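Local coordinates for protein poly-beta-1,6-N-acetyl-D-glucosamine N-deacetylase (Aggregatibacter actinomycetemcomitans, PDB 4U10) that probably removes N-acetyl groups from poly-beta-1,6-N-acetyl-D-glucosamine through its zinc-binding polysaccharide deacetylase domain, the part this chain holds, at residues H10-D15 against I29-L34; S36-L41 against K89-P94; L148-R153 against L161-A166. One frame throughout, in Å; residues are numbered along the deposited sequence.

Contact 1. Residues H10-D15 against I29-L34; sequences HSVVDD and ISANLL. With ZN (zinc ion), chain D.
Val12 and Val13 pair in parallel with Ile29 and Ser30, each pair with CA atoms 5.0 Å apart. Strand 3-13 of the mainly parallel sheet of the deacetylase domain here meets the short strand 29-30, which leads straight into helix 31-42. Ile29 N donates to Ser11 O, and Val13 N donates to Ile29 O at 3.0 Å, 161° at the hydrogen. Ala31 N then donates to Val13 O at 2.7 Å. That last bond ties the strand to the first residue of the helix. Val12 carries the apolar side of the contact. Its CG1 stands anti to the backbone N (chi1 -177°) and presses on the start of the helix, 3.5 Å from Ala31 CA, a tight approach. The same methyl lies 4.1 Å from Leu34 CB. The other methyl, CG2, runs beside Ile29 CG1 at 3.9 Å, with both side chains pointing the same way. Val83 and Ile84 of helix 79-91 also touch Val12. On the other face Ser30 is the N-cap: its OG accepts from Leu33 N at 3.1 Å. A water accepts from Asn32 N and donates to Asp14 O. His10, at the far end, turns away from the pairing. Its NE2 binds a zinc ion that Asp74 and a water also hold. The N-H groups of Ala31, Asn32 and Leu33 are thus taken by Val13 O, the water and Ser30 OG, while Val12 and Ile29 share the apolar face.

Contact 2. Residues S36-L41 against K89-P94; sequences SHFNWL and KAYNYP
Phe38 points from helix 31-42 into a pair of tyrosines, Tyr91 and Tyr93, and forms an aromatic cluster with them. Its CB lies over the face of Tyr91, 3.9 Å from the ring centroid, a CH-pi contact. CG stands anti to the carbonyl carbon, beside the backbone N (chi1 -79°), and meets the rim of Tyr93 at CE2, 3.6 Å away. CD2 is touched by both tyrosines: Tyr93 CD2 at 3.7 Å and Tyr91 CD1 at 4.0 Å. CE1 and CZ, at the far end of the ring, lie 3.4 and 3.5 Å from Leu34 CD1. Both ring pairs are T-shaped. The edge of Phe38 faces Tyr91, with planes at 73°, and the edge of Tyr93 faces Phe38. Tyr93 OH also donates to the backbone Phe38 O at 2.8 Å. Tyr91 OH bonds to Asn39 OD1, but at 2.4 Å the modelled distance is too short to be trusted in detail. A zinc ion held by Lys42 and Asp43 lies near Asn39. Asn92, with positive phi, closes the last turn of helix 79-91 in a Schellman motif. The cluster therefore joins helix 31-42 to the C-terminal end of helix 79-91, and Leu71 of strand 68-75 touches Phe38, Leu41 and Tyr93.

Contact 3. Residues L148-R153 against L161-A166; sequences LHHGVR and LPAVVA. With ZN (zinc ion), chain C.
Val152 and Leu161 face each other as a hydrogen-bonded pair in a two-stranded antiparallel beta hairpin, strands 151-153 and 160-162. The side chains gather on the methyl of Ala163, which points at the first segment. Val152 CG1 approaches it to 3.5 Å from the strand. Leu148 CD2 reaches the same methyl at 3.8 Å. The ring of His150 presents a face to it, with Ala163 CB 4.2 Å from the ring centroid and 27° off the normal. That is a CH-pi contact. Chi1 of 61° sets CG of His150 between the backbone N and the carbonyl carbon. The bond from ND1 to Gly151 O then holds the ring; the acceptor lies in the ring plane, but the donor stands above the plane of that carbonyl. Leu148 CB also packs on Val164 CG2. Outside the hairpin, Leu148 rests on helix 177-199, and Arg183 of that helix bonds to the carbonyls of Ala163 and Ala166.

In the backbone, Val152 N donates to Leu161 O at 2.9 Å, and Leu161 N donates back to Val152 O. The next pair, Gly151 with Pro162, is non-hydrogen-bonded. Beyond it Ala163 N donates to His150 O, nearly straight at 171°. A type I turn from Pro162 to Val165 then bends the second segment round.

His149 points away from the second segment. Its NE2 binds a zinc ion together with Asp75, His144 and a water, the Asp-His-His metal triad of the polysaccharide deacetylase family. Strand 151-153 begins two residues after this zinc ligand. Beside the Leu148-Val164 contact, a water donates to Leu148 O at 2.8 Å and accepts from Val164 N at 3.2 Å.

Overall arrangement
Contacts 1 and 3 each supply a ligand to neighbouring zinc ions; their nearest atoms are about 6 Å apart and their centres about 27 Å. His10 of contact 1 and His149 of contact 3 hold two different ions, 3.4 Å from ZN of chain D to ZN of chain C. One water bridges these ions, at 2.0 Å from the first and 1.9 Å from the second. The second ion beside the triad site is consistent with zinc inhibition of the enzyme. Contact 2 follows contact 1 along helix 31-42, with centres about 13 Å apart. It lies on the opposite side of the chain's centre from contact 3, about 34 Å between centres, beside a third zinc ion.

Contact 1. Residues H10-D15 against I29-L34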
loop_
_atom_site.group_PDB
_atom_site.type_symbol
_atom_site.label_atom_id
_atom_site.label_comp_id
_atom_site.label_asym_id
_atom_site.label_seq_id
_atom_site.Cartn_x
_atom_site.Cartn_y
_atom_site.Cartn_z
ATOM N N HIS A 10 -6.013 -0.436 5.154
ATOM C CA HIS A 10 -6.111 -1.719 4.444
ATOM C C HIS A 10 -7.563 -1.899 4.035
ATOM O O HIS A 10 -8.086 -1.092 3.209
ATOM C CB HIS A 10 -5.536 -2.837 5.331
ATOM C CG HIS A 10 -4.068 -2.690 5.522
ATOM N ND1 HIS A 10 -3.530 -1.785 6.409
ATOM C CD2 HIS A 10 -3.031 -3.227 4.856
ATOM C CE1 HIS A 10 -2.218 -1.795 6.318
ATOM N NE2 HIS A 10 -1.885 -2.673 5.388
ATOM N N SER A 11 -8.236 -2.894 4.581
ATOM C CA SER A 11 -9.631 -3.062 4.225
ATOM C C SER A 11 -10.524 -2.177 5.085
ATOM O O SER A 11 -10.202 -1.884 6.262
ATOM C CB SER A 11 -10.061 -4.501 4.312
ATOM O OG SER A 11 -11.185 -4.662 3.562
ATOM N N VAL A 12 -11.656 -1.810 4.479
ATOM C CA VAL A 12 -12.720 -0.971 5.051
ATOM C C VAL A 12 -14.070 -1.616 4.664
ATOM O O VAL A 12 -14.340 -1.881 3.511
ATOM C CB VAL A 12 -12.681 0.502 4.614
ATOM C CG1 VAL A 12 -13.776 1.307 5.331
ATOM C CG2 VAL A 12 -11.347 1.155 4.946
ATOM N N VAL A 13 -14.881 -1.935 5.668
ATOM C CA VAL A 13 -16.114 -2.657 5.482
ATOM C C VAL A 13 -17.256 -1.811 6.095
ATOM O O VAL A 13 -17.028 -0.999 7.027
ATOM C CB VAL A 13 -16.058 -4.069 6.122
ATOM C CG1 VAL A 13 -15.065 -4.924 5.403
ATOM C CG2 VAL A 13 -15.722 -4.027 7.592
ATOM N N ASP A 14 -18.481 -2.001 5.603
ATOM C CA ASP A 14 -19.637 -1.319 6.177
ATOM C C ASP A 14 -19.924 -1.799 7.603
ATOM O O ASP A 14 -20.281 -1.012 8.471
ATOM C CB ASP A 14 -20.863 -1.486 5.294
ATOM C CG ASP A 14 -20.824 -0.550 4.088
ATOM O OD1 ASP A 14 -20.196 0.553 4.155
ATOM O OD2 ASP A 14 -21.397 -0.932 3.064
ATOM N N ASP A 15 -19.745 -3.079 7.837
ATOM C CA ASP A 15 -19.853 -3.698 9.211
ATOM C C ASP A 15 -19.281 -2.818 10.346
ATOM O O ASP A 15 -18.076 -2.445 10.345
ATOM C CB ASP A 15 -19.131 -5.050 9.110
ATOM C CG ASP A 15 -19.225 -5.888 10.361
ATOM O OD1 ASP A 15 -20.130 -5.678 11.168
ATOM O OD2 ASP A 15 -18.352 -6.783 10.549
ATOM N N ILE A 29 -11.047 -1.844 9.208
ATOM C CA ILE A 29 -11.856 -0.900 9.984
ATOM C C ILE A 29 -13.236 -0.708 9.326
ATOM O O ILE A 29 -13.474 -1.250 8.258
ATOM C CB ILE A 29 -11.164 0.439 10.142
ATOM C CG1 ILE A 29 -11.065 1.170 8.805
ATOM C CG2 ILE A 29 -9.801 0.257 10.747
ATOM C CD1 ILE A 29 -10.628 2.601 9.000
ATOM N N SER A 30 -14.124 0.035 10.001
ATOM C CA SER A 30 -15.471 0.281 9.532
ATOM C C SER A 30 -15.426 1.522 8.677
ATOM O O SER A 30 -14.561 2.404 8.841
ATOM C CB SER A 30 -16.486 0.498 10.699
ATOM O OG SER A 30 -16.123 1.667 11.429
ATOM N N ALA A 31 -16.353 1.564 7.751
ATOM C CA ALA A 31 -16.536 2.712 6.904
ATOM C C ALA A 31 -16.870 3.928 7.793
ATOM O O ALA A 31 -16.432 5.027 7.510
ATOM C CB ALA A 31 -17.619 2.417 5.906
ATOM N N ASN A 32 -17.599 3.743 8.901
ATOM C CA ASN A 32 -17.879 4.898 9.782
ATOM C C ASN A 32 -16.625 5.501 10.353
ATOM O O ASN A 32 -16.475 6.759 10.423
ATOM C CB ASN A 32 -18.828 4.507 10.927
ATOM C CG ASN A 32 -19.301 5.718 11.722
ATOM O OD1 ASN A 32 -20.202 6.436 11.290
ATOM N ND2 ASN A 32 -18.666 5.973 12.882
ATOM N N LEU A 33 -15.689 4.629 10.754
ATOM C CA LEU A 33 -14.434 5.125 11.286
ATOM C C LEU A 33 -13.644 5.861 10.200
ATOM O O LEU A 33 -13.014 6.890 10.505
ATOM C CB LEU A 33 -13.568 4.059 11.944
ATOM C CG LEU A 33 -12.237 4.560 12.468
ATOM C CD1 LEU A 33 -12.409 5.500 13.662
ATOM C CD2 LEU A 33 -11.354 3.383 12.898
ATOM N N LEU A 34 -13.707 5.364 8.971
ATOM C CA LEU A 34 -12.997 5.967 7.836
ATOM C C LEU A 34 -13.590 7.388 7.603
ATOM O O LEU A 34 -12.862 8.399 7.502
ATOM C CB LEU A 34 -13.174 5.120 6.559
ATOM C CG LEU A 34 -12.571 5.716 5.273
ATOM C CD1 LEU A 34 -11.044 5.765 5.400
ATOM C CD2 LEU A 34 -12.945 5.053 3.937
HETATM ZN ZN ZN D . 0.025 -2.698 4.391
HETATM O O HOH W 1 -19.583 1.637 9.002
HETATM O O HOH W 2 0.577 -4.524 3.784
#

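Contact 2. Residues S36-L41 against K89-P94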
loop_
_atom_site.group_PDB
_atom_site.type_symbol
_atom_site.label_atom_id
_atom_site.label_comp_id
_atom_site.label_asym_id
_atom_site.label_seq_id
_atom_site.Cartn_x
_atom_site.Cartn_y
_atom_site.Cartn_z
ATOM N N SER A 36 -15.060 9.217 9.653
ATOM C CA SER A 36 -14.752 10.049 10.797
ATOM C C SER A 36 -13.380 10.657 10.658
ATOM O O SER A 36 -13.144 11.852 11.009
ATOM C CB SER A 36 -14.923 9.282 12.138
ATOM O OG SER A 36 -13.777 8.576 12.499
ATOM N N HIS A 37 -12.448 9.849 10.158
ATOM C CA HIS A 37 -11.157 10.353 9.849
ATOM C C HIS A 37 -11.252 11.428 8.719
ATOM O O HIS A 37 -10.612 12.441 8.813
ATOM C CB HIS A 37 -10.218 9.237 9.404
ATOM C CG HIS A 37 -9.887 8.269 10.475
ATOM N ND1 HIS A 37 -9.230 7.095 10.219
ATOM C CD2 HIS A 37 -10.159 8.263 11.795
ATOM C CE1 HIS A 37 -9.051 6.430 11.342
ATOM N NE2 HIS A 37 -9.613 7.113 12.316
ATOM N N PHE A 38 -11.999 11.143 7.667
ATOM C CA PHE A 38 -12.123 12.049 6.482
ATOM C C PHE A 38 -12.729 13.368 6.860
ATOM O O PHE A 38 -12.305 14.418 6.391
ATOM C CB PHE A 38 -12.994 11.408 5.408
ATOM C CG PHE A 38 -12.281 10.373 4.599
ATOM C CD1 PHE A 38 -11.048 9.873 5.003
ATOM C CD2 PHE A 38 -12.871 9.858 3.474
ATOM C CE1 PHE A 38 -10.397 8.887 4.253
ATOM C CE2 PHE A 38 -12.230 8.882 2.740
ATOM C CZ PHE A 38 -10.983 8.415 3.113
ATOM N N ASN A 39 -13.732 13.293 7.727
ATOM C CA ASN A 39 -14.278 14.496 8.397
ATOM C C ASN A 39 -13.336 15.238 9.338
ATOM O O ASN A 39 -13.321 16.450 9.341
ATOM C CB ASN A 39 -15.510 14.103 9.193
ATOM C CG ASN A 39 -16.666 13.794 8.314
ATOM O OD1 ASN A 39 -16.705 14.211 7.149
ATOM N ND2 ASN A 39 -17.641 13.047 8.852
ATOM N N TRP A 40 -12.595 14.520 10.165
ATOM C CA TRP A 40 -11.713 15.120 11.116
ATOM C C TRP A 40 -10.579 15.826 10.385
ATOM O O TRP A 40 -10.160 16.923 10.814
ATOM C CB TRP A 40 -11.137 14.079 12.054
ATOM C CG TRP A 40 -10.305 14.711 13.067
ATOM C CD1 TRP A 40 -10.725 15.176 14.279
ATOM C CD2 TRP A 40 -8.903 15.031 12.974
ATOM N NE1 TRP A 40 -9.675 15.734 14.954
ATOM C CE2 TRP A 40 -8.547 15.672 14.177
ATOM C CE3 TRP A 40 -7.917 14.836 11.992
ATOM C CZ2 TRP A 40 -7.240 16.126 14.435
ATOM C CZ3 TRP A 40 -6.612 15.277 12.253
ATOM C CH2 TRP A 40 -6.288 15.919 13.464
ATOM N N LEU A 41 -10.087 15.224 9.288
ATOM C CA LEU A 41 -9.012 15.855 8.543
ATOM C C LEU A 41 -9.507 17.206 8.011
ATOM O O LEU A 41 -8.833 18.213 8.195
ATOM C CB LEU A 41 -8.509 14.980 7.358
ATOM C CG LEU A 41 -7.857 13.638 7.697
ATOM C CD1 LEU A 41 -7.707 12.773 6.471
ATOM C CD2 LEU A 41 -6.510 13.913 8.327
ATOM N N LYS A 89 -14.760 9.590 -3.784
ATOM C CA LYS A 89 -15.463 10.399 -4.751
ATOM C C LYS A 89 -16.376 11.447 -4.082
ATOM O O LYS A 89 -16.351 12.578 -4.481
ATOM C CB LYS A 89 -16.293 9.558 -5.710
ATOM C CG LYS A 89 -15.460 8.738 -6.643
ATOM C CD LYS A 89 -16.269 8.197 -7.791
ATOM C CE LYS A 89 -17.279 7.176 -7.304
ATOM N NZ LYS A 89 -17.799 6.314 -8.420
ATOM N N ALA A 90 -17.168 11.043 -3.098
ATOM C CA ALA A 90 -17.993 11.952 -2.283
ATOM C C ALA A 90 -17.204 13.076 -1.581
ATOM O O ALA A 90 -17.641 14.218 -1.531
ATOM C CB ALA A 90 -18.705 11.144 -1.202
ATOM N N TYR A 91 -16.047 12.751 -1.038
ATOM C CA TYR A 91 -15.195 13.754 -0.425
ATOM C C TYR A 91 -14.269 14.493 -1.385
ATOM O O TYR A 91 -13.563 15.409 -0.975
ATOM C CB TYR A 91 -14.361 13.072 0.653
ATOM C CG TYR A 91 -15.162 12.876 1.913
ATOM C CD1 TYR A 91 -16.050 11.836 2.051
ATOM C CD2 TYR A 91 -14.988 13.757 2.988
ATOM C CE1 TYR A 91 -16.770 11.670 3.252
ATOM C CE2 TYR A 91 -15.708 13.629 4.165
ATOM C CZ TYR A 91 -16.627 12.609 4.292
ATOM O OH TYR A 91 -17.294 12.514 5.503
ATOM N N ASN A 92 -14.256 14.063 -2.629
ATOM C CA ASN A 92 -13.210 14.410 -3.577
ATOM C C ASN A 92 -11.756 14.323 -2.993
ATOM O O ASN A 92 -10.909 15.220 -3.123
ATOM C CB ASN A 92 -13.529 15.751 -4.241
ATOM C CG ASN A 92 -12.746 15.948 -5.512
ATOM O OD1 ASN A 92 -12.620 15.039 -6.344
ATOM N ND2 ASN A 92 -12.186 17.123 -5.653
ATOM N N TYR A 93 -11.510 13.180 -2.358
ATOM C CA TYR A 93 -10.202 12.800 -1.826
ATOM C C TYR A 93 -9.468 11.856 -2.719
ATOM O O TYR A 93 -9.957 10.764 -3.033
ATOM C CB TYR A 93 -10.364 12.126 -0.463
ATOM C CG TYR A 93 -10.602 13.047 0.698
ATOM C CD1 TYR A 93 -10.604 14.451 0.570
ATOM C CD2 TYR A 93 -10.775 12.521 1.957
ATOM C CE1 TYR A 93 -10.810 15.266 1.689
ATOM C CE2 TYR A 93 -10.958 13.339 3.059
ATOM C CZ TYR A 93 -10.993 14.712 2.923
ATOM O OH TYR A 93 -11.157 15.479 4.067
ATOM N N PRO A 94 -8.290 12.270 -3.190
ATOM C CA PRO A 94 -7.470 11.303 -3.893
ATOM C C PRO A 94 -6.743 10.380 -2.906
ATOM O O PRO A 94 -6.664 10.664 -1.678
ATOM C CB PRO A 94 -6.452 12.159 -4.617
ATOM C CG PRO A 94 -6.346 13.395 -3.825
ATOM C CD PRO A 94 -7.675 13.601 -3.165
#

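Contact 3. Residues L148-R153 against L161-A166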
loop_
_atom_site.group_PDB
_atom_site.type_symbol
_atom_site.label_atom_id
_atom_site.label_comp_id
_atom_site.label_asym_id
_atom_site.label_seq_id
_atom_site.Cartn_x
_atom_site.Cartn_y
_atom_site.Cartn_z
ATOM N N LEU A 148 5.365 -11.207 -3.428
ATOM C CA LEU A 148 6.184 -11.216 -2.204
ATOM C C LEU A 148 5.448 -10.660 -0.962
ATOM O O LEU A 148 6.070 -10.142 0.002
ATOM C CB LEU A 148 7.523 -10.508 -2.481
ATOM C CG LEU A 148 8.484 -11.143 -3.498
ATOM C CD1 LEU A 148 9.621 -10.196 -3.831
ATOM C CD2 LEU A 148 9.007 -12.531 -3.096
ATOM N N HIS A 149 4.123 -10.839 -0.953
ATOM C CA HIS A 149 3.300 -10.443 0.163
ATOM C C HIS A 149 2.990 -11.703 0.929
ATOM O O HIS A 149 1.821 -12.072 1.091
ATOM C CB HIS A 149 2.019 -9.856 -0.335
ATOM C CG HIS A 149 1.329 -8.991 0.657
ATOM N ND1 HIS A 149 0.729 -9.469 1.792
ATOM C CD2 HIS A 149 1.171 -7.649 0.692
ATOM C CE1 HIS A 149 0.242 -8.472 2.491
ATOM N NE2 HIS A 149 0.448 -7.358 1.815
ATOM N N HIS A 150 4.046 -12.435 1.266
ATOM C CA HIS A 150 3.940 -13.732 2.007
ATOM C C HIS A 150 5.243 -13.919 2.760
ATOM O O HIS A 150 6.187 -13.128 2.569
ATOM C CB HIS A 150 3.669 -14.924 1.083
ATOM C CG HIS A 150 4.748 -15.163 0.053
ATOM N ND1 HIS A 150 5.908 -15.850 0.323
ATOM C CD2 HIS A 150 4.860 -14.749 -1.229
ATOM C CE1 HIS A 150 6.659 -15.901 -0.760
ATOM N NE2 HIS A 150 6.034 -15.258 -1.722
ATOM N N GLY A 151 5.295 -14.916 3.638
ATOM C CA GLY A 151 6.533 -15.350 4.247
ATOM C C GLY A 151 7.367 -16.339 3.455
ATOM O O GLY A 151 6.882 -17.027 2.549
ATOM N N VAL A 152 8.645 -16.379 3.800
ATOM C CA VAL A 152 9.541 -17.480 3.426
ATOM C C VAL A 152 10.148 -18.084 4.690
ATOM O O VAL A 152 10.358 -17.396 5.722
ATOM C CB VAL A 152 10.688 -16.993 2.560
ATOM C CG1 VAL A 152 10.166 -16.436 1.246
ATOM C CG2 VAL A 152 11.511 -15.961 3.318
ATOM N N ARG A 153 10.468 -19.368 4.625
ATOM C CA ARG A 153 11.226 -19.974 5.730
ATOM C C ARG A 153 12.573 -19.283 5.778
ATOM O O ARG A 153 13.274 -19.165 4.775
ATOM C CB ARG A 153 11.338 -21.458 5.487
ATOM C CG ARG A 153 11.855 -22.225 6.689
ATOM C CD ARG A 153 11.854 -23.714 6.399
ATOM N NE ARG A 153 12.824 -24.443 7.217
ATOM C CZ ARG A 153 13.313 -25.645 6.891
ATOM N NH1 ARG A 153 12.939 -26.267 5.774
ATOM N NH2 ARG A 153 14.198 -26.242 7.682
ATOM N N LEU A 161 9.797 -15.306 7.855
ATOM C CA LEU A 161 9.946 -13.824 7.789
ATOM C C LEU A 161 9.374 -13.324 6.445
ATOM O O LEU A 161 9.330 -14.082 5.501
ATOM C CB LEU A 161 11.418 -13.428 7.872
ATOM C CG LEU A 161 12.155 -13.810 9.145
ATOM C CD1 LEU A 161 13.608 -13.360 9.071
ATOM C CD2 LEU A 161 11.383 -13.175 10.300
ATOM N N PRO A 162 8.929 -12.035 6.355
ATOM C CA PRO A 162 8.416 -11.505 5.091
ATOM C C PRO A 162 9.416 -11.712 4.015
ATOM O O PRO A 162 10.558 -11.359 4.181
ATOM C CB PRO A 162 8.231 -9.985 5.384
ATOM C CG PRO A 162 7.995 -9.889 6.823
ATOM C CD PRO A 162 8.680 -11.097 7.467
ATOM N N ALA A 163 8.979 -12.269 2.899
ATOM C CA ALA A 163 9.817 -12.605 1.789
ATOM C C ALA A 163 10.710 -11.484 1.262
ATOM O O ALA A 163 11.776 -11.750 0.734
ATOM C CB ALA A 163 8.947 -13.177 0.629
ATOM N N VAL A 164 10.264 -10.241 1.350
ATOM C CA VAL A 164 11.035 -9.127 0.873
ATOM C C VAL A 164 12.349 -8.986 1.657
ATOM O O VAL A 164 13.351 -8.611 1.068
ATOM C CB VAL A 164 10.211 -7.813 0.953
ATOM C CG1 VAL A 164 11.084 -6.575 0.754
ATOM C CG2 VAL A 164 9.159 -7.795 -0.115
ATOM N N VAL A 165 12.352 -9.324 2.947
ATOM C CA VAL A 165 13.437 -8.864 3.823
ATOM C C VAL A 165 14.349 -9.957 4.352
ATOM O O VAL A 165 15.199 -9.649 5.205
ATOM C CB VAL A 165 12.951 -8.010 5.019
ATOM C CG1 VAL A 165 12.310 -6.725 4.522
ATOM C CG2 VAL A 165 12.010 -8.767 5.952
ATOM N N ALA A 166 14.217 -11.188 3.834
ATOM C CA ALA A 166 14.966 -12.349 4.350
ATOM C C ALA A 166 15.367 -13.281 3.221
ATOM O O ALA A 166 14.487 -13.686 2.481
ATOM C CB ALA A 166 14.066 -13.117 5.321
HETATM ZN ZN ZN C . -0.164 -5.461 2.336
HETATM O O HOH W 3 7.414 -9.298 2.360
HETATM O O HOH W 2 0.577 -4.524 3.784
#